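Local coordinates for uncharacterized metal-dependent hydrolase (Pyrococcus furiosus, PDB 3ICJ), which probably hydrolyses carbon-nitrogen bonds other than peptide bonds, using a pair of zinc ions held at the heart of an amidohydrolase domain, at residues D99-L104 with S432-I437; V239-V244 with M263-Y268; I371-L376 with S393-F398. All coordinates share one frame; numbering follows the deposited sequence.

Contact 1: D99-L104 with S432-I437; sequences DSHLHL and STDSPI. With ZN (zinc ion), chain B.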
ATOM      1  N   ASP A  99      -5.853   4.168  -3.388  1.00 33.58           N
ATOM      2  CA  ASP A  99      -5.211   2.978  -2.840  1.00 37.30           C
ATOM      3  C   ASP A  99      -5.059   3.148  -1.324  1.00 39.89           C
ATOM      4  O   ASP A  99      -4.244   3.943  -0.849  1.00 36.50           O
ATOM      5  CB  ASP A  99      -3.842   2.760  -3.524  1.00 41.37           C
ATOM      6  CG  ASP A  99      -3.235   1.384  -3.237  1.00 41.93           C
ATOM      7  OD1 ASP A  99      -3.247   0.938  -2.085  1.00 39.09           O
ATOM      8  OD2 ASP A  99      -2.694   0.746  -4.158  1.00 44.41           O
ATOM      9  N   SER A 100      -5.834   2.400  -0.544  1.00 34.58           N
ATOM     10  CA  SER A 100      -5.896   2.700   0.887  1.00 34.08           C
ATOM     11  C   SER A 100      -4.702   2.176   1.715  1.00 36.32           C
ATOM     12  O   SER A 100      -4.617   2.459   2.901  1.00 36.81           O
ATOM     13  CB  SER A 100      -7.230   2.248   1.481  1.00 34.93           C
ATOM     14  OG  SER A 100      -7.562   0.943   1.057  1.00 41.87           O
ATOM     15  N   HIS A 101      -3.794   1.418   1.089  1.00 36.42           N
ATOM     16  CA  HIS A 101      -2.628   0.846   1.786  1.00 41.05           C
ATOM     17  C   HIS A 101      -1.466   0.583   0.841  1.00 39.75           C
ATOM     18  O   HIS A 101      -1.474  -0.403   0.097  1.00 41.86           O
ATOM     19  CB  HIS A 101      -3.044  -0.470   2.482  1.00 42.39           C
ATOM     20  CG  HIS A 101      -1.975  -1.115   3.311  1.00 41.05           C
ATOM     21  ND1 HIS A 101      -2.169  -1.440   4.637  1.00 48.39           N
ATOM     22  CD2 HIS A 101      -0.727  -1.544   2.998  1.00 44.97           C
ATOM     23  CE1 HIS A 101      -1.076  -2.014   5.110  1.00 42.41           C
ATOM     24  NE2 HIS A 101      -0.188  -2.092   4.137  1.00 37.90           N
ATOM     25  N   LEU A 102      -0.439   1.426   0.902  1.00 41.14           N
ATOM     26  CA  LEU A 102       0.801   1.111   0.224  1.00 37.36           C
ATOM     27  C   LEU A 102       2.010   1.784   0.876  1.00 43.28           C
ATOM     28  O   LEU A 102       1.873   2.600   1.799  1.00 38.39           O
ATOM     29  CB  LEU A 102       0.718   1.408  -1.292  1.00 38.40           C
ATOM     30  CG  LEU A 102       0.176   2.739  -1.810  1.00 49.79           C
ATOM     31  CD1 LEU A 102       1.096   3.872  -1.387  1.00 45.93           C
ATOM     32  CD2 LEU A 102       0.079   2.679  -3.332  1.00 40.94           C
ATOM     33  N   HIS A 103       3.191   1.471   0.358  1.00 42.14           N
ATOM     34  CA  HIS A 103       4.427   2.012   0.910  1.00 41.35           C
ATOM     35  C   HIS A 103       5.131   2.781  -0.178  1.00 32.73           C
ATOM     36  O   HIS A 103       5.839   2.196  -1.000  1.00 37.38           O
ATOM     37  CB  HIS A 103       5.290   0.888   1.464  1.00 39.70           C
ATOM     38  CG  HIS A 103       4.577   0.040   2.471  1.00 48.50           C
ATOM     39  ND1 HIS A 103       4.606   0.312   3.822  1.00 52.60           N
ATOM     40  CD2 HIS A 103       3.790  -1.053   2.321  1.00 49.26           C
ATOM     41  CE1 HIS A 103       3.875  -0.583   4.464  1.00 44.26           C
ATOM     42  NE2 HIS A 103       3.365  -1.418   3.577  1.00 52.57           N
ATOM     43  N   LEU A 104       4.911   4.100  -0.192  1.00 37.74           N
ATOM     44  CA  LEU A 104       5.428   4.976  -1.254  1.00 37.23           C
ATOM     45  C   LEU A 104       6.951   4.963  -1.324  1.00 37.22           C
ATOM     46  O   LEU A 104       7.514   4.983  -2.416  1.00 40.95           O
ATOM     47  CB  LEU A 104       4.963   6.441  -1.060  1.00 35.02           C
ATOM     48  CG  LEU A 104       3.530   6.831  -1.351  1.00 42.72           C
ATOM     49  CD1 LEU A 104       3.335   8.326  -1.141  1.00 38.53           C
ATOM     50  CD2 LEU A 104       3.180   6.447  -2.775  1.00 40.28           C
ATOM     51  N   SER A 432      -6.722  -2.029  -1.935  1.00 40.26           N
ATOM     52  CA  SER A 432      -5.335  -1.616  -1.974  1.00 46.29           C
ATOM     53  C   SER A 432      -4.481  -2.690  -2.615  1.00 49.55           C
ATOM     54  O   SER A 432      -4.954  -3.791  -2.889  1.00 46.96           O
ATOM     55  CB  SER A 432      -4.806  -1.321  -0.569  1.00 49.30           C
ATOM     56  OG  SER A 432      -5.087  -2.361   0.369  1.00 48.98           O
ATOM     57  N   THR A 433      -3.214  -2.358  -2.839  1.00 44.33           N
ATOM     58  CA  THR A 433      -2.273  -3.276  -3.449  1.00 44.35           C
ATOM     59  C   THR A 433      -1.176  -3.738  -2.501  1.00 48.00           C
ATOM     60  O   THR A 433      -0.563  -4.786  -2.742  1.00 51.52           O
ATOM     61  CB  THR A 433      -1.624  -2.639  -4.692  1.00 49.12           C
ATOM     62  OG1 THR A 433      -0.943  -1.430  -4.319  1.00 48.28           O
ATOM     63  CG2 THR A 433      -2.692  -2.306  -5.717  1.00 44.32           C
ATOM     64  N   ASP A 434      -0.910  -2.949  -1.445  1.00 43.86           N
ATOM     65  CA  ASP A 434       0.241  -3.151  -0.548  1.00 42.38           C
ATOM     66  C   ASP A 434       1.520  -3.031  -1.373  1.00 43.24           C
ATOM     67  O   ASP A 434       2.517  -3.691  -1.087  1.00 44.98           O
ATOM     68  CB  ASP A 434       0.163  -4.494   0.222  1.00 49.83           C
ATOM     69  CG  ASP A 434       1.092  -4.546   1.447  1.00 54.38           C
ATOM     70  OD1 ASP A 434       1.770  -3.540   1.760  1.00 43.65           O
ATOM     71  OD2 ASP A 434       1.147  -5.610   2.095  1.00 53.82           O
ATOM     72  N   SER A 435       1.458  -2.184  -2.405  1.00 44.09           N
ATOM     73  CA  SER A 435       2.572  -1.939  -3.325  1.00 46.40           C
ATOM     74  C   SER A 435       3.797  -1.510  -2.491  1.00 50.51           C
ATOM     75  O   SER A 435       3.648  -0.695  -1.540  1.00 45.87           O
ATOM     76  CB  SER A 435       2.166  -0.887  -4.375  1.00 43.32           C
ATOM     77  OG  SER A 435       3.205  -0.601  -5.287  1.00 56.82           O
ATOM     78  N   PRO A 436       4.996  -2.073  -2.812  1.00 49.98           N
ATOM     79  CA  PRO A 436       5.315  -2.881  -4.013  1.00 53.17           C
ATOM     80  C   PRO A 436       5.160  -4.406  -3.907  1.00 50.37           C
ATOM     81  O   PRO A 436       5.692  -5.114  -4.759  1.00 51.34           O
ATOM     82  CB  PRO A 436       6.783  -2.528  -4.283  1.00 43.56           C
ATOM     83  CG  PRO A 436       7.342  -2.225  -2.918  1.00 50.45           C
ATOM     84  CD  PRO A 436       6.191  -1.901  -1.970  1.00 45.15           C
ATOM     85  N   ILE A 437       4.466  -4.908  -2.883  1.00 50.92           N
ATOM     86  CA  ILE A 437       4.228  -6.358  -2.768  1.00 51.95           C
ATOM     87  C   ILE A 437       3.448  -6.872  -3.990  1.00 51.77           C
ATOM     88  O   ILE A 437       3.876  -7.835  -4.640  1.00 50.75           O
ATOM     89  CB  ILE A 437       3.535  -6.779  -1.415  1.00 49.67           C
ATOM     90  CG1 ILE A 437       4.392  -6.389  -0.193  1.00 60.70           C
ATOM     91  CG2 ILE A 437       3.229  -8.286  -1.386  1.00 61.15           C
ATOM     92  CD1 ILE A 437       5.807  -7.000  -0.162  1.00 54.83           C
TER
HETATM   93 ZN    ZN B 601       1.875  -3.092   4.130  0.50 50.64          ZN
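His101 and His103 meet Asp434 through a shared zinc ion, in a buried, metal-centred contact that joins the end of strand 92-102 to the loop after strand 429-431. The ion is held by His101 NE2 at 2.3 Å, by His103 NE2 at 2.3 Å and by Asp434 OD1 at 2.4 Å; the carboxylated Lys296 completes the site. Asp434 swings its carboxylate anti to its own backbone N (chi1 -163°), which lays it alongside His101 with ring and carboxylate planes 80° apart, whereas the His103 ring has OD1 at its edge, in plane. Second-shell partners orient both rings: Glu372 accepts from His101 ND1, and the carbonyl of Met242 makes a weak bond with His103 ND1. This is the amidohydrolase arrangement, in which a His-X-His pair from the first strand of the barrel shares a metal with an aspartate that follows the last. Backbone bonds hold the two segments in position around the ion. His103 N reaches Ser435 O at 2.9 Å, nearly in line with the carbonyl, and Asp434 N makes a weaker, bent bond to His101 O at 3.0 Å. At the other end Asp99 has a double task. Its OD1 closes an Asx turn by accepting from His101 N through the anti lone pair, while OD2 takes the hydroxyl of Thr433 at 2.8 Å (OG1 to OD2) on its syn lone pair. The same Thr433 OG1 accepts from Ser435 N in an ST turn, so that one oxygen donates to Asp99 and accepts from the backbone just ahead of the cis peptide before Pro436.

Contact 2: V239-V244 with M263-Y268; sequences VGFMSV and MNVFAY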
ATOM      1  N   VAL A 239      -3.582   8.037  -1.558  1.00 34.04           N
ATOM      2  CA  VAL A 239      -2.998   6.829  -0.984  1.00 36.28           C
ATOM      3  C   VAL A 239      -3.047   6.857   0.537  1.00 40.68           C
ATOM      4  O   VAL A 239      -2.955   7.923   1.157  1.00 37.01           O
ATOM      5  CB  VAL A 239      -1.518   6.558  -1.429  1.00 38.51           C
ATOM      6  CG1 VAL A 239      -1.433   6.260  -2.926  1.00 41.51           C
ATOM      7  CG2 VAL A 239      -0.598   7.723  -1.074  1.00 37.59           C
ATOM      8  N   GLY A 240      -3.233   5.689   1.138  1.00 37.79           N
ATOM      9  CA  GLY A 240      -2.919   5.542   2.550  1.00 35.58           C
ATOM     10  C   GLY A 240      -1.484   5.085   2.563  1.00 37.18           C
ATOM     11  O   GLY A 240      -1.170   3.988   2.073  1.00 36.52           O
ATOM     12  N   PHE A 241      -0.591   5.937   3.061  1.00 38.90           N
ATOM     13  CA  PHE A 241       0.836   5.603   3.138  1.00 34.81           C
ATOM     14  C   PHE A 241       1.123   5.017   4.530  1.00 37.54           C
ATOM     15  O   PHE A 241       1.105   5.745   5.540  1.00 35.22           O
ATOM     16  CB  PHE A 241       1.638   6.879   2.819  1.00 38.11           C
ATOM     17  CG  PHE A 241       3.161   6.728   2.811  1.00 35.16           C
ATOM     18  CD1 PHE A 241       3.810   5.493   2.982  1.00 33.86           C
ATOM     19  CD2 PHE A 241       3.936   7.853   2.580  1.00 35.31           C
ATOM     20  CE1 PHE A 241       5.209   5.401   2.964  1.00 34.85           C
ATOM     21  CE2 PHE A 241       5.344   7.790   2.552  1.00 30.87           C
ATOM     22  CZ  PHE A 241       5.984   6.547   2.732  1.00 37.04           C
ATOM     23  N   MET A 242       1.387   3.704   4.583  1.00 34.24           N
ATOM     24  CA  MET A 242       1.531   2.976   5.854  1.00 40.59           C
ATOM     25  C   MET A 242       2.990   2.911   6.263  1.00 42.70           C
ATOM     26  O   MET A 242       3.850   2.917   5.404  1.00 37.79           O
ATOM     27  CB  MET A 242       1.028   1.527   5.741  1.00 39.60           C
ATOM     28  CG  MET A 242      -0.474   1.336   5.529  1.00 46.97           C
ATOM     29  SD  MET A 242      -1.598   1.978   6.783  1.00 41.71           S
ATOM     30  CE  MET A 242      -2.189   3.229   5.666  1.00 28.39           C
ATOM     31  N   SER A 243       3.241   2.816   7.572  1.00 41.69           N
ATOM     32  CA  SER A 243       4.599   2.684   8.141  1.00 41.86           C
ATOM     33  C   SER A 243       5.556   3.810   7.733  1.00 39.56           C
ATOM     34  O   SER A 243       6.649   3.552   7.230  1.00 43.32           O
ATOM     35  CB  SER A 243       5.201   1.312   7.796  1.00 46.01           C
ATOM     36  OG  SER A 243       4.373   0.268   8.267  1.00 56.29           O
ATOM     37  N   VAL A 244       5.125   5.056   7.911  1.00 39.41           N
ATOM     38  CA  VAL A 244       5.977   6.207   7.626  1.00 36.48           C
ATOM     39  C   VAL A 244       6.947   6.373   8.822  1.00 38.14           C
ATOM     40  O   VAL A 244       6.509   6.658   9.948  1.00 38.04           O
ATOM     41  CB  VAL A 244       5.132   7.511   7.386  1.00 38.89           C
ATOM     42  CG1 VAL A 244       6.028   8.690   7.073  1.00 39.73           C
ATOM     43  CG2 VAL A 244       4.086   7.321   6.272  1.00 37.22           C
ATOM     44  N   MET A 263      -0.358  14.310  -5.125  1.00 35.67           N
ATOM     45  CA  MET A 263      -1.404  13.338  -4.823  1.00 37.45           C
ATOM     46  C   MET A 263      -1.712  13.484  -3.350  1.00 37.08           C
ATOM     47  O   MET A 263      -0.893  14.031  -2.606  1.00 35.57           O
ATOM     48  CB  MET A 263      -0.973  11.892  -5.236  1.00 39.03           C
ATOM     49  CG  MET A 263       0.058  11.115  -4.342  1.00 39.83           C
ATOM     50  SD  MET A 263       0.618   9.441  -4.971  1.00 34.59           S
ATOM     51  CE  MET A 263      -0.884   8.869  -5.613  1.00 32.04           C
ATOM     52  N   ASN A 264      -2.898  13.039  -2.935  1.00 31.57           N
ATOM     53  CA  ASN A 264      -3.310  13.067  -1.532  1.00 34.26           C
ATOM     54  C   ASN A 264      -2.670  11.941  -0.750  1.00 37.04           C
ATOM     55  O   ASN A 264      -2.825  10.793  -1.103  1.00 39.49           O
ATOM     56  CB  ASN A 264      -4.820  12.981  -1.430  1.00 36.03           C
ATOM     57  CG  ASN A 264      -5.492  14.057  -2.224  1.00 35.80           C
ATOM     58  OD1 ASN A 264      -5.238  15.253  -2.004  1.00 39.49           O
ATOM     59  ND2 ASN A 264      -6.342  13.656  -3.178  1.00 33.28           N
ATOM     60  N   VAL A 265      -1.904  12.285   0.279  1.00 33.91           N
ATOM     61  CA  VAL A 265      -1.079  11.303   0.990  1.00 33.21           C
ATOM     62  C   VAL A 265      -1.560  11.299   2.430  1.00 33.38           C
ATOM     63  O   VAL A 265      -1.431  12.295   3.136  1.00 36.85           O
ATOM     64  CB  VAL A 265       0.425  11.655   0.943  1.00 30.52           C
ATOM     65  CG1 VAL A 265       1.246  10.679   1.823  1.00 33.50           C
ATOM     66  CG2 VAL A 265       0.961  11.677  -0.490  1.00 33.85           C
ATOM     67  N   PHE A 266      -2.177  10.198   2.840  1.00 36.88           N
ATOM     68  CA  PHE A 266      -2.651  10.073   4.212  1.00 33.45           C
ATOM     69  C   PHE A 266      -1.637   9.212   4.965  1.00 41.33           C
ATOM     70  O   PHE A 266      -1.594   7.998   4.793  1.00 41.12           O
ATOM     71  CB  PHE A 266      -4.072   9.491   4.267  1.00 34.25           C
ATOM     72  CG  PHE A 266      -5.111  10.372   3.624  1.00 37.01           C
ATOM     73  CD1 PHE A 266      -5.886  11.249   4.398  1.00 36.77           C
ATOM     74  CD2 PHE A 266      -5.316  10.326   2.250  1.00 31.67           C
ATOM     75  CE1 PHE A 266      -6.854  12.081   3.802  1.00 34.46           C
ATOM     76  CE2 PHE A 266      -6.256  11.169   1.631  1.00 32.12           C
ATOM     77  CZ  PHE A 266      -7.038  12.039   2.403  1.00 30.81           C
ATOM     78  N   ALA A 267      -0.801   9.860   5.771  1.00 39.73           N
ATOM     79  CA  ALA A 267       0.372   9.206   6.351  1.00 37.01           C
ATOM     80  C   ALA A 267       0.020   8.506   7.653  1.00 39.99           C
ATOM     81  O   ALA A 267      -0.558   9.120   8.551  1.00 35.77           O
ATOM     82  CB  ALA A 267       1.500  10.243   6.567  1.00 37.96           C
ATOM     83  N   TYR A 268       0.322   7.214   7.729  1.00 36.77           N
ATOM     84  CA  TYR A 268       0.122   6.446   8.966  1.00 34.51           C
ATOM     85  C   TYR A 268       1.517   6.139   9.492  1.00 34.64           C
ATOM     86  O   TYR A 268       2.235   5.307   8.932  1.00 35.74           O
ATOM     87  CB  TYR A 268      -0.676   5.158   8.719  1.00 38.74           C
ATOM     88  CG  TYR A 268      -2.178   5.388   8.629  1.00 38.01           C
ATOM     89  CD1 TYR A 268      -2.733   6.093   7.562  1.00 32.55           C
ATOM     90  CD2 TYR A 268      -3.031   4.913   9.615  1.00 33.37           C
ATOM     91  CE1 TYR A 268      -4.105   6.309   7.462  1.00 31.47           C
ATOM     92  CE2 TYR A 268      -4.424   5.132   9.544  1.00 30.38           C
ATOM     93  CZ  TYR A 268      -4.946   5.832   8.458  1.00 31.70           C
ATOM     94  OH  TYR A 268      -6.288   6.064   8.369  1.00 37.05           O
TER
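Val239 and Val265 stand side by side in a parallel strand pair whose segments run at 30° to one another, the two strands of a beta-alpha-beta unit completed by helix 246-257. Such a crossover is the repeating element of the amidohydrolase barrel, and its tight part is the ladder of backbone bonds. Val239 N donates to Asn264 O and Phe266 N to Val239 O, each at 2.9 Å; farther along, Tyr268 N reaches Phe241 O at 2.8 Å in an almost straight N-H...O bond (170°). On the side that carries the valines, apolar groups interlock: Val265 CG1 lies at the edge of the Phe241 ring, in its plane and 3.9 Å from Phe241 CB, Val244 CG2 settles over the centre of the same ring, and Val239 CG1 meets the methyl CE of Met263, whose chain crosses it at about a right angle. Leu252 of helix 246-257 and Leu104 of helix 104-112 cover this face. The looser part lies at the far end, where the chain turns a corner at Ser243, the partly exposed residue here; just past it, Val244 N returns to Tyr268 O at 3.1 Å. The opposite face carries Phe266 and Tyr268, the latter hydrogen-bonded through its hydroxyl to Asp344. Here Met242, bent at both chi2 and chi3, runs alongside Tyr268 in a Met-aromatic contact: SD sits 4.5 Å from the ring centroid, oblique to it, and the methyl CE folds back across Gly240 to touch Tyr268 CD1 at 3.5 Å.

Contact 3: I371-L376 with S393-F398; sequences IEHASL and SAQPHF. With ZN (zinc ion), chain C.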
ATOM      1  N   ILE A 371      -8.318  -2.375  10.186  1.00 37.27           N
ATOM      2  CA  ILE A 371      -7.492  -3.569  10.062  1.00 37.62           C
ATOM      3  C   ILE A 371      -6.992  -3.670   8.618  1.00 35.13           C
ATOM      4  O   ILE A 371      -7.765  -3.570   7.665  1.00 41.33           O
ATOM      5  CB  ILE A 371      -8.263  -4.878  10.516  1.00 33.39           C
ATOM      6  CG1 ILE A 371      -8.496  -4.869  12.024  1.00 34.97           C
ATOM      7  CG2 ILE A 371      -7.504  -6.154  10.106  1.00 32.07           C
ATOM      8  CD1 ILE A 371      -9.434  -6.008  12.500  1.00 38.03           C
ATOM      9  N   GLU A 372      -5.679  -3.821   8.476  1.00 33.82           N
ATOM     10  CA  GLU A 372      -5.049  -4.042   7.192  1.00 34.01           C
ATOM     11  C   GLU A 372      -4.987  -5.550   6.956  1.00 37.70           C
ATOM     12  O   GLU A 372      -4.588  -6.308   7.855  1.00 37.41           O
ATOM     13  CB  GLU A 372      -3.615  -3.487   7.197  1.00 36.39           C
ATOM     14  CG  GLU A 372      -3.509  -2.099   7.819  1.00 38.89           C
ATOM     15  CD  GLU A 372      -4.506  -1.140   7.197  1.00 42.99           C
ATOM     16  OE1 GLU A 372      -4.391  -0.876   5.986  1.00 37.79           O
ATOM     17  OE2 GLU A 372      -5.422  -0.675   7.911  1.00 46.71           O
ATOM     18  N   HIS A 373      -5.364  -5.943   5.740  1.00 35.70           N
ATOM     19  CA  HIS A 373      -5.401  -7.333   5.221  1.00 37.81           C
ATOM     20  C   HIS A 373      -6.647  -8.118   5.613  1.00 39.30           C
ATOM     21  O   HIS A 373      -7.424  -8.504   4.729  1.00 42.36           O
ATOM     22  CB  HIS A 373      -4.099  -8.117   5.476  1.00 41.86           C
ATOM     23  CG  HIS A 373      -2.863  -7.335   5.146  1.00 43.39           C
ATOM     24  ND1 HIS A 373      -2.592  -6.877   3.877  1.00 56.27           N
ATOM     25  CD2 HIS A 373      -1.863  -6.872   5.932  1.00 45.50           C
ATOM     26  CE1 HIS A 373      -1.465  -6.188   3.885  1.00 60.31           C
ATOM     27  NE2 HIS A 373      -1.003  -6.170   5.122  1.00 52.14           N
ATOM     28  N   ALA A 374      -6.813  -8.358   6.921  1.00 35.65           N
ATOM     29  CA  ALA A 374      -7.860  -9.244   7.458  1.00 39.31           C
ATOM     30  C   ALA A 374      -7.993 -10.523   6.615  1.00 38.64           C
ATOM     31  O   ALA A 374      -9.101 -10.903   6.219  1.00 42.11           O
ATOM     32  CB  ALA A 374      -9.211  -8.493   7.547  1.00 39.97           C
ATOM     33  N   SER A 375      -6.859 -11.161   6.331  1.00 35.24           N
ATOM     34  CA  SER A 375      -6.767 -12.222   5.320  1.00 33.12           C
ATOM     35  C   SER A 375      -7.605 -13.440   5.663  1.00 37.91           C
ATOM     36  O   SER A 375      -8.290 -13.993   4.797  1.00 39.23           O
ATOM     37  CB  SER A 375      -5.309 -12.629   5.103  1.00 39.89           C
ATOM     38  OG  SER A 375      -4.526 -11.486   4.804  1.00 38.56           O
ATOM     39  N   LEU A 376      -7.552 -13.864   6.926  1.00 34.34           N
ATOM     40  CA  LEU A 376      -8.461 -14.916   7.416  1.00 36.49           C
ATOM     41  C   LEU A 376      -9.478 -14.391   8.425  1.00 37.10           C
ATOM     42  O   LEU A 376      -9.113 -13.947   9.517  1.00 39.66           O
ATOM     43  CB  LEU A 376      -7.670 -16.073   8.028  1.00 37.54           C
ATOM     44  CG  LEU A 376      -6.502 -16.576   7.164  1.00 42.57           C
ATOM     45  CD1 LEU A 376      -5.640 -17.563   7.929  1.00 35.92           C
ATOM     46  CD2 LEU A 376      -7.017 -17.205   5.885  1.00 40.96           C
ATOM     47  N   SER A 393      -8.885  -2.690   5.120  1.00 34.51           N
ATOM     48  CA  SER A 393      -8.211  -2.526   3.849  1.00 36.85           C
ATOM     49  C   SER A 393      -7.736  -3.895   3.343  1.00 39.94           C
ATOM     50  O   SER A 393      -6.902  -4.546   3.983  1.00 45.76           O
ATOM     51  CB  SER A 393      -7.038  -1.572   3.994  1.00 45.02           C
ATOM     52  OG  SER A 393      -6.684  -1.066   2.722  1.00 45.47           O
ATOM     53  N   ALA A 394      -8.267  -4.309   2.199  1.00 41.78           N
ATOM     54  CA  ALA A 394      -7.971  -5.621   1.620  1.00 39.59           C
ATOM     55  C   ALA A 394      -7.318  -5.478   0.248  1.00 38.04           C
ATOM     56  O   ALA A 394      -7.541  -4.494  -0.463  1.00 39.93           O
ATOM     57  CB  ALA A 394      -9.234  -6.448   1.535  1.00 40.72           C
ATOM     58  N   GLN A 395      -6.517  -6.481  -0.116  1.00 38.47           N
ATOM     59  CA  GLN A 395      -5.714  -6.481  -1.333  1.00 39.17           C
ATOM     60  C   GLN A 395      -6.181  -7.629  -2.236  1.00 39.03           C
ATOM     61  O   GLN A 395      -5.769  -8.788  -2.031  1.00 41.39           O
ATOM     62  CB  GLN A 395      -4.210  -6.624  -1.000  1.00 36.67           C
ATOM     63  CG  GLN A 395      -3.597  -5.466  -0.176  1.00 41.55           C
ATOM     64  CD  GLN A 395      -3.986  -5.495   1.312  1.00 54.95           C
ATOM     65  OE1 GLN A 395      -4.085  -6.570   1.919  1.00 56.25           O
ATOM     66  NE2 GLN A 395      -4.209  -4.314   1.901  1.00 49.53           N
ATOM     67  N   PRO A 396      -7.059  -7.329  -3.219  1.00 40.78           N
ATOM     68  CA  PRO A 396      -7.629  -8.435  -3.993  1.00 40.31           C
ATOM     69  C   PRO A 396      -6.614  -9.239  -4.798  1.00 38.96           C
ATOM     70  O   PRO A 396      -6.842 -10.429  -5.010  1.00 40.07           O
ATOM     71  CB  PRO A 396      -8.631  -7.749  -4.918  1.00 36.02           C
ATOM     72  CG  PRO A 396      -9.006  -6.490  -4.201  1.00 36.26           C
ATOM     73  CD  PRO A 396      -7.771  -6.057  -3.473  1.00 36.86           C
ATOM     74  N   HIS A 397      -5.508  -8.626  -5.223  1.00 41.71           N
ATOM     75  CA  HIS A 397      -4.510  -9.361  -5.990  1.00 40.44           C
ATOM     76  C   HIS A 397      -3.813 -10.470  -5.177  1.00 38.78           C
ATOM     77  O   HIS A 397      -3.233 -11.373  -5.753  1.00 43.19           O
ATOM     78  CB  HIS A 397      -3.496  -8.431  -6.697  1.00 45.25           C
ATOM     79  CG  HIS A 397      -2.833  -9.076  -7.876  1.00 50.11           C
ATOM     80  ND1 HIS A 397      -1.529  -9.524  -7.847  1.00 52.38           N
ATOM     81  CD2 HIS A 397      -3.314  -9.402  -9.102  1.00 40.65           C
ATOM     82  CE1 HIS A 397      -1.228 -10.083  -9.010  1.00 51.37           C
ATOM     83  NE2 HIS A 397      -2.294 -10.022  -9.788  1.00 46.49           N
ATOM     84  N   PHE A 398      -3.902 -10.423  -3.847  1.00 40.74           N
ATOM     85  CA  PHE A 398      -3.418 -11.524  -2.985  1.00 43.52           C
ATOM     86  C   PHE A 398      -4.093 -12.850  -3.387  1.00 41.14           C
ATOM     87  O   PHE A 398      -3.497 -13.915  -3.274  1.00 39.98           O
ATOM     88  CB  PHE A 398      -3.720 -11.270  -1.496  1.00 45.39           C
ATOM     89  CG  PHE A 398      -2.773 -10.303  -0.777  1.00 46.82           C
ATOM     90  CD1 PHE A 398      -1.884  -9.496  -1.457  1.00 49.21           C
ATOM     91  CD2 PHE A 398      -2.850 -10.181   0.607  1.00 54.57           C
ATOM     92  CE1 PHE A 398      -1.040  -8.608  -0.768  1.00 53.23           C
ATOM     93  CE2 PHE A 398      -2.024  -9.302   1.303  1.00 60.16           C
ATOM     94  CZ  PHE A 398      -1.111  -8.511   0.604  1.00 57.86           C
TER
HETATM   95 ZN    ZN C 602       0.888  -5.515   6.440  0.50 66.73          ZN
HETATM   96  O   HOH W   1      -6.389  -8.644   1.754  1.00 48.92           O
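Hydrogen bonds come first where His373 meets Ser393 and Gln395. Two backbone bonds set the two segments in parallel register: Ser393 N to Ile371 O at 2.9 Å, and His373 N to Ser393 O at 2.7 Å, both nearly in line with their carbonyls. The amide oxygen of Gln395 then takes the ring N-H of His373, ND1 to OE1 at 2.5 Å, a very short separation whose exact value deserves caution. The oxygen lies at the ring's edge, near its plane, with the amide plane turned 66° from that of the imidazole, while NE2 is hydrogen-bonded to Ser432 OG. A water links His373 O to Gln395 N.

Metal binding uses the other ring nitrogen. His373 NE2 holds a zinc ion at 2.4 Å, beside His348 and the carboxylated Lys296; with ND1 given to Gln395, that residue probably helps to fix the rotation of the ring as a second-shell partner.

Aromatic contact is slighter: the rings of His373 and Phe398 are near parallel but slid apart, centroids 5.6 Å from each other, and Gln395 CB covers one Phe398 face.

Strand 370-371 lies between strands 346-349 and 391-394 in the barrel, helix 379-388 makes the connection between the two segments, and the turn after strand 391-394 packs on helix 442-451.

In the fold
Together the three contacts illustrate how a barrel gathers a binuclear centre from distant parts of one chain. Contact 1 supplies three ligands to one zinc, contact 3 one ligand to the other, and the ions lie 3.5 Å apart; Lys296 serves both. Hydrogen bonds tie these contacts together, His101 ND1 to Glu372 OE1 at 2.7 Å and Ser432 OG to Gln395 NE2 at 2.6 Å. Contact 2 holds no metal ligand, but its strand 236-244 neighbours strand 92-102, with Gly240 N 2.8 Å from Asp99 O, and Met242 CG packs 3.4 Å from His101 ND1. Contacts 2 and 3, with centres about 17 Å apart, both lie within the chain loop that contact 1 closes.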